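Local coordinates for 3-oxoacyl-[acyl-carrier-protein] synthase 3 (Micrococcus luteus NCTC 2665, PDB 4EWP) that probably catalyses the first condensation of bacterial fatty acid synthesis, joining an acetyl group from acetyl-CoA to a two-carbon unit from malonyl-ACP, at residues R47-R55 against D300-S308; L153-I164 against M231-D239. All coordinates share one frame; numbering follows the deposited sequence.

Contact 1 ties the 47-55 segment of the N-terminal half of this thiolase-fold enzyme to the 300-308 segment of the C-terminal half, which carries N306, a predicted active-site residue. At nearest atoms the N306 side chain is about 3 Å from that of H275 and about 5 Å from that of C123, the other predicted active-site residues. Contact 2, whose centre is about 16 Å from that of contact 1, holds the 153-164 loop against 231-239 beside the subunit interface. L153 joins the two: its CD1 packs 3.4 Å from N306 O and 3.8 Å from S308 CB. A second junction is R55 CD against S154 CB at 3.7 Å.

Contact 1: residues R47-R55 against D300-S308; sequences RTGIVTRQR and DIADAGNTS
I50 lies roughly perpendicular to I301 where the 47-55 segment of the thiolase-type fold meets the short helix 301-304, just ahead of the predicted active-site residue N306. I50 CG1 rests 3.9 Å from I301 CD1, and M279 and I282 of helix 279-288 also touch I301. Beyond this apolar pair the helix end offers its carbonyls to residues 51-54, where strand 52-54 begins. A302 O takes two bonds, from V51 N in the carbonyl plane on a lone pair and from T52 N tilted 16° out of it. G305 turns the chain out of the helix with positive phi, and its CA packs 3.7 Å from R53 CB. The guanidinium of R53 leads away to V28, F166 and N30, with I50 CG2 over one face. Q54 N donates to A304 O (3.1 Å), while the extended Q54 side chain lays OE1 3.4 Å from A304 CB; OE1 is also bonded to R23, and NE2 to D170 O. T52 OG1 sits between its backbone N and carbonyl carbon (chi1 66°), which brings it over to donate to D303 O at 2.7 Å and to receive a water that also donates to D303 OD1; the other oxygen, OD2, forms a salt bridge with R318 NH1.

Contact 2: residues L153-I164 against M231-D239; sequences LSDVVDPTDRSI and MLWPTLRQD
Two Asx turns shape the loop between strands 144-152 and 170-180, which packs along 231-239 and its short strand 236-238 beside the dimer interface. At one end the W233 indole gives its NE1 hydrogen to D155 O (2.9 Å), in the carbonyl plane; the D155 carboxylate pairs with R152 and with R210 of the second subunit. Next, L236 N donates to V156 O (2.8 Å), and L236 CD2 meets L153 CD2. M231 and D158 run alongside each other with opposite headings, M231 SD coming 3.4 Å from D158 CG, while D158 OD1 takes both T160 N and T160 OG1 from one face of the carboxylate. At the far end S163 OG lies between its backbone N and carbonyl carbon (chi1 74°), where it can receive Q238 N (3.1 Å) and donate to the syn lone pair of D161 OD1. The Q238 side chain stretches out past CG, returns NE2 to S163 O at 3.0 Å and lies roughly perpendicular to I164, with I164 CD1 3.9 Å from Q238 CD. A water bound by D158 N, D161 OD2 and L236 O bridges the middle. D161 holds S163 in place: OD1 accepts S163 N and OG while OD2 accepts I164 N, a grip that probably fixes the rotation of the hydroxyl, its proton going to the carboxylate and its oxygen left to accept from Q238 N.

Contact 1: residues R47-R55 against D300-S308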
# COMPACT_ATOMS: atom_id res chain seq x y z
N ARG A 47 19.52 23.63 -13.12
CA ARG A 47 18.07 23.42 -13.04
C ARG A 47 17.61 22.67 -11.78
O ARG A 47 16.48 22.87 -11.31
CB ARG A 47 17.58 22.67 -14.29
CG ARG A 47 17.84 23.41 -15.59
CD ARG A 47 16.82 24.53 -15.81
NE ARG A 47 15.82 24.16 -16.82
CZ ARG A 47 14.65 23.58 -16.57
NH1 ARG A 47 14.31 23.27 -15.32
NH2 ARG A 47 13.83 23.29 -17.57
N THR A 48 18.47 21.80 -11.24
CA THR A 48 18.03 20.87 -10.19
C THR A 48 18.94 20.86 -8.97
O THR A 48 18.55 20.36 -7.91
CB THR A 48 17.94 19.44 -10.74
OG1 THR A 48 19.26 18.91 -10.90
CG2 THR A 48 17.22 19.44 -12.08
N GLY A 49 20.15 21.40 -9.11
CA GLY A 49 21.11 21.43 -8.03
C GLY A 49 21.68 20.05 -7.74
O GLY A 49 22.26 19.82 -6.68
N ILE A 50 21.51 19.13 -8.68
CA ILE A 50 22.01 17.77 -8.53
C ILE A 50 23.40 17.61 -9.14
O ILE A 50 23.64 18.05 -10.27
CB ILE A 50 21.05 16.75 -9.16
CG1 ILE A 50 19.67 16.86 -8.51
CG2 ILE A 50 21.63 15.33 -9.07
CD1 ILE A 50 18.65 15.83 -9.00
N VAL A 51 24.31 17.00 -8.39
CA VAL A 51 25.67 16.74 -8.88
C VAL A 51 25.82 15.25 -9.14
O VAL A 51 26.25 14.84 -10.21
CB VAL A 51 26.73 17.17 -7.86
CG1 VAL A 51 28.12 16.74 -8.31
CG2 VAL A 51 26.67 18.66 -7.64
N THR A 52 25.47 14.46 -8.14
CA THR A 52 25.45 13.01 -8.29
C THR A 52 24.12 12.48 -7.77
O THR A 52 23.44 13.14 -6.95
CB THR A 52 26.60 12.34 -7.50
OG1 THR A 52 26.41 12.54 -6.09
CG2 THR A 52 27.95 12.93 -7.89
N ARG A 53 23.74 11.30 -8.24
CA ARG A 53 22.62 10.58 -7.65
C ARG A 53 23.01 9.13 -7.33
O ARG A 53 23.83 8.52 -8.03
CB ARG A 53 21.38 10.63 -8.55
CG ARG A 53 21.42 9.74 -9.80
CD ARG A 53 22.24 10.36 -10.91
NE ARG A 53 21.66 11.62 -11.40
CZ ARG A 53 22.37 12.69 -11.75
NH1 ARG A 53 21.76 13.78 -12.19
NH2 ARG A 53 23.70 12.67 -11.67
N GLN A 54 22.45 8.62 -6.24
CA GLN A 54 22.62 7.23 -5.85
C GLN A 54 22.00 6.32 -6.90
O GLN A 54 20.83 6.49 -7.26
CB GLN A 54 21.97 6.99 -4.49
CG GLN A 54 22.73 7.70 -3.38
CD GLN A 54 21.92 7.92 -2.12
OE1 GLN A 54 22.38 8.62 -1.21
NE2 GLN A 54 20.74 7.32 -2.04
N ARG A 55 22.78 5.38 -7.41
CA ARG A 55 22.25 4.39 -8.34
C ARG A 55 22.57 2.98 -7.85
O ARG A 55 23.73 2.61 -7.68
CB ARG A 55 22.76 4.64 -9.77
CG ARG A 55 22.10 5.85 -10.45
CD ARG A 55 20.57 5.68 -10.49
NE ARG A 55 19.85 6.81 -11.06
CZ ARG A 55 19.77 7.09 -12.37
NH1 ARG A 55 20.38 6.32 -13.26
NH2 ARG A 55 19.08 8.15 -12.78
N ASP A 300 20.18 17.24 0.87
CA ASP A 300 20.78 15.98 0.46
C ASP A 300 20.71 15.73 -1.06
O ASP A 300 21.57 15.04 -1.62
CB ASP A 300 20.09 14.82 1.19
CG ASP A 300 20.90 13.55 1.16
OD1 ASP A 300 22.14 13.62 1.08
OD2 ASP A 300 20.28 12.46 1.23
N ILE A 301 19.69 16.28 -1.72
CA ILE A 301 19.49 16.04 -3.16
C ILE A 301 20.74 16.24 -4.03
O ILE A 301 20.89 15.56 -5.05
CB ILE A 301 18.35 16.93 -3.72
CG1 ILE A 301 17.81 16.35 -5.03
CG2 ILE A 301 18.83 18.35 -3.92
CD1 ILE A 301 16.94 17.32 -5.80
N ALA A 302 21.63 17.15 -3.64
CA ALA A 302 22.83 17.44 -4.43
C ALA A 302 23.71 16.21 -4.67
O ALA A 302 24.33 16.08 -5.73
CB ALA A 302 23.66 18.55 -3.80
N ASP A 303 23.78 15.32 -3.68
CA ASP A 303 24.63 14.13 -3.76
C ASP A 303 23.84 12.84 -3.91
O ASP A 303 24.37 11.84 -4.40
CB ASP A 303 25.52 14.02 -2.53
CG ASP A 303 26.29 15.29 -2.25
OD1 ASP A 303 27.24 15.57 -2.99
OD2 ASP A 303 25.93 16.01 -1.29
N ALA A 304 22.58 12.85 -3.49
CA ALA A 304 21.78 11.64 -3.50
C ALA A 304 20.82 11.58 -4.69
O ALA A 304 20.35 10.51 -5.07
CB ALA A 304 21.00 11.51 -2.21
N GLY A 305 20.53 12.75 -5.27
CA GLY A 305 19.46 12.86 -6.24
C GLY A 305 18.11 12.74 -5.54
O GLY A 305 18.06 12.72 -4.31
N ASN A 306 17.03 12.67 -6.31
CA ASN A 306 15.68 12.55 -5.78
C ASN A 306 15.33 11.07 -5.58
O ASN A 306 15.15 10.33 -6.55
CB ASN A 306 14.71 13.24 -6.75
CG ASN A 306 13.24 13.09 -6.35
OD1 ASN A 306 12.86 12.21 -5.58
ND2 ASN A 306 12.40 13.96 -6.92
N THR A 307 15.26 10.65 -4.32
CA THR A 307 14.99 9.26 -3.97
C THR A 307 13.56 9.02 -3.48
O THR A 307 13.28 8.05 -2.76
CB THR A 307 15.96 8.74 -2.89
OG1 THR A 307 15.81 9.52 -1.70
CG2 THR A 307 17.40 8.80 -3.38
N SER A 308 12.65 9.91 -3.88
CA SER A 308 11.23 9.71 -3.62
C SER A 308 10.94 9.45 -2.13
O SER A 308 11.34 10.23 -1.28
CB SER A 308 10.68 8.58 -4.50
OG SER A 308 9.28 8.68 -4.67
O HOH W 1 28.40 13.84 -4.41
O HOH W 2 24.61 10.28 -1.57

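Contact 2: residues L153-I164 against M231-D239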
# COMPACT_ATOMS: atom_id res chain seq x y z
N LEU A 153 14.19 3.59 -8.12
CA LEU A 153 13.59 4.36 -9.21
C LEU A 153 14.32 4.14 -10.53
O LEU A 153 13.73 4.33 -11.60
CB LEU A 153 13.63 5.85 -8.87
CG LEU A 153 12.77 6.34 -7.70
CD1 LEU A 153 13.12 7.76 -7.37
CD2 LEU A 153 11.29 6.23 -8.06
N SER A 154 15.59 3.76 -10.47
CA SER A 154 16.34 3.57 -11.70
C SER A 154 15.73 2.44 -12.53
O SER A 154 15.98 2.34 -13.73
CB SER A 154 17.83 3.32 -11.41
OG SER A 154 18.00 2.24 -10.51
N ASP A 155 14.91 1.60 -11.91
CA ASP A 155 14.23 0.54 -12.67
C ASP A 155 13.12 1.06 -13.57
O ASP A 155 12.71 0.37 -14.50
CB ASP A 155 13.65 -0.53 -11.75
CG ASP A 155 14.69 -1.50 -11.29
OD1 ASP A 155 15.68 -1.71 -12.04
OD2 ASP A 155 14.52 -2.05 -10.19
N VAL A 156 12.62 2.27 -13.28
CA VAL A 156 11.53 2.86 -14.05
C VAL A 156 11.84 4.23 -14.70
O VAL A 156 10.93 5.02 -14.94
CB VAL A 156 10.25 2.97 -13.22
CG1 VAL A 156 9.62 1.61 -13.02
CG2 VAL A 156 10.54 3.63 -11.87
N VAL A 157 13.10 4.51 -15.00
CA VAL A 157 13.42 5.71 -15.75
C VAL A 157 13.69 5.39 -17.22
O VAL A 157 14.17 4.31 -17.55
CB VAL A 157 14.61 6.50 -15.16
CG1 VAL A 157 14.24 7.09 -13.81
CG2 VAL A 157 15.84 5.62 -15.04
N ASP A 158 13.35 6.33 -18.10
CA ASP A 158 13.71 6.23 -19.51
C ASP A 158 14.91 7.14 -19.69
O ASP A 158 14.82 8.34 -19.44
CB ASP A 158 12.55 6.69 -20.38
CG ASP A 158 12.83 6.57 -21.89
OD1 ASP A 158 14.01 6.41 -22.29
OD2 ASP A 158 11.86 6.63 -22.68
N PRO A 159 16.05 6.57 -20.10
CA PRO A 159 17.31 7.32 -20.26
C PRO A 159 17.19 8.47 -21.27
O PRO A 159 18.01 9.40 -21.24
CB PRO A 159 18.28 6.26 -20.79
CG PRO A 159 17.67 4.95 -20.46
CD PRO A 159 16.19 5.15 -20.45
N THR A 160 16.20 8.40 -22.16
CA THR A 160 15.98 9.47 -23.13
C THR A 160 14.98 10.51 -22.62
O THR A 160 14.71 11.50 -23.30
CB THR A 160 15.46 8.91 -24.48
OG1 THR A 160 14.19 8.27 -24.28
CG2 THR A 160 16.44 7.92 -25.06
N ASP A 161 14.43 10.28 -21.43
CA ASP A 161 13.44 11.20 -20.86
C ASP A 161 14.08 12.44 -20.24
O ASP A 161 14.90 12.34 -19.31
CB ASP A 161 12.58 10.48 -19.81
CG ASP A 161 11.83 11.45 -18.90
OD1 ASP A 161 11.00 12.23 -19.42
OD2 ASP A 161 12.06 11.41 -17.66
N ARG A 162 13.70 13.63 -20.72
CA ARG A 162 14.21 14.84 -20.09
C ARG A 162 13.26 15.49 -19.07
O ARG A 162 13.56 16.56 -18.54
CB ARG A 162 14.73 15.87 -21.11
CG ARG A 162 14.18 15.74 -22.53
CD ARG A 162 15.13 16.40 -23.54
NE ARG A 162 15.73 17.64 -23.02
CZ ARG A 162 15.23 18.85 -23.21
NH1 ARG A 162 14.11 19.00 -23.92
NH2 ARG A 162 15.84 19.92 -22.70
N SER A 163 12.15 14.84 -18.75
CA SER A 163 11.25 15.42 -17.75
C SER A 163 11.64 15.05 -16.32
O SER A 163 11.48 15.86 -15.41
CB SER A 163 9.78 15.06 -18.00
OG SER A 163 9.49 13.71 -17.67
N ILE A 164 12.18 13.85 -16.12
CA ILE A 164 12.42 13.40 -14.75
C ILE A 164 13.57 12.40 -14.57
O ILE A 164 14.18 12.33 -13.50
CB ILE A 164 11.14 12.78 -14.15
CG1 ILE A 164 11.23 12.67 -12.62
CG2 ILE A 164 10.87 11.43 -14.78
CD1 ILE A 164 9.90 12.43 -11.94
N MET A 231 10.15 3.07 -25.48
CA MET A 231 10.15 1.91 -24.60
C MET A 231 8.72 1.41 -24.44
O MET A 231 7.78 2.21 -24.37
CB MET A 231 10.73 2.27 -23.23
CG MET A 231 12.16 2.79 -23.25
SD MET A 231 12.84 3.17 -21.61
CE MET A 231 12.76 1.56 -20.83
N LEU A 232 8.54 0.10 -24.39
CA LEU A 232 7.26 -0.48 -24.00
C LEU A 232 7.18 -0.65 -22.48
O LEU A 232 6.12 -0.52 -21.89
CB LEU A 232 7.02 -1.81 -24.71
CG LEU A 232 6.31 -1.78 -26.08
CD1 LEU A 232 6.31 -0.39 -26.70
CD2 LEU A 232 6.94 -2.79 -27.03
N TRP A 233 8.32 -0.96 -21.86
CA TRP A 233 8.38 -0.98 -20.40
C TRP A 233 7.95 0.39 -19.89
O TRP A 233 8.52 1.40 -20.28
CB TRP A 233 9.80 -1.31 -19.95
CG TRP A 233 10.00 -1.24 -18.45
CD1 TRP A 233 10.74 -0.31 -17.76
CD2 TRP A 233 9.46 -2.13 -17.47
NE1 TRP A 233 10.69 -0.58 -16.41
CE2 TRP A 233 9.91 -1.68 -16.21
CE3 TRP A 233 8.65 -3.26 -17.53
CZ2 TRP A 233 9.58 -2.33 -15.02
CZ3 TRP A 233 8.31 -3.90 -16.35
CH2 TRP A 233 8.77 -3.43 -15.11
N PRO A 234 6.91 0.44 -19.05
CA PRO A 234 6.43 1.75 -18.58
C PRO A 234 7.49 2.45 -17.76
O PRO A 234 8.18 1.82 -16.95
CB PRO A 234 5.24 1.38 -17.68
CG PRO A 234 4.84 0.02 -18.09
CD PRO A 234 6.11 -0.67 -18.52
N THR A 235 7.63 3.76 -17.96
CA THR A 235 8.60 4.54 -17.22
C THR A 235 7.97 5.83 -16.71
O THR A 235 6.94 6.26 -17.21
CB THR A 235 9.82 4.89 -18.06
OG1 THR A 235 9.40 5.56 -19.26
CG2 THR A 235 10.57 3.63 -18.43
N LEU A 236 8.61 6.42 -15.71
CA LEU A 236 8.11 7.61 -15.04
C LEU A 236 8.25 8.86 -15.93
O LEU A 236 9.18 8.99 -16.72
CB LEU A 236 8.89 7.79 -13.74
CG LEU A 236 8.19 8.15 -12.43
CD1 LEU A 236 6.87 7.44 -12.29
CD2 LEU A 236 9.10 7.79 -11.26
N ARG A 237 7.29 9.77 -15.80
CA ARG A 237 7.30 11.00 -16.58
C ARG A 237 6.62 12.07 -15.73
O ARG A 237 5.88 11.75 -14.79
CB ARG A 237 6.58 10.77 -17.92
CG ARG A 237 5.51 11.78 -18.30
CD ARG A 237 4.16 11.49 -17.65
NE ARG A 237 3.57 12.71 -17.09
CZ ARG A 237 3.11 13.72 -17.82
NH1 ARG A 237 3.17 13.68 -19.15
NH2 ARG A 237 2.58 14.78 -17.23
N GLN A 238 6.89 13.34 -16.02
CA GLN A 238 6.19 14.40 -15.32
C GLN A 238 6.04 15.67 -16.15
O GLN A 238 6.86 15.97 -17.02
CB GLN A 238 6.90 14.74 -14.01
CG GLN A 238 8.17 15.56 -14.20
CD GLN A 238 8.76 16.04 -12.89
OE1 GLN A 238 8.14 15.94 -11.84
NE2 GLN A 238 9.99 16.55 -12.95
N ASP A 239 4.99 16.41 -15.85
CA ASP A 239 4.86 17.79 -16.30
C ASP A 239 5.68 18.66 -15.33
O ASP A 239 5.18 19.08 -14.29
CB ASP A 239 3.39 18.19 -16.28
CG ASP A 239 3.19 19.65 -16.62
OD1 ASP A 239 4.20 20.36 -16.73
OD2 ASP A 239 2.03 20.08 -16.78
O HOH W 3 12.18 8.47 -16.92
O HOH W 4 11.45 5.98 -25.35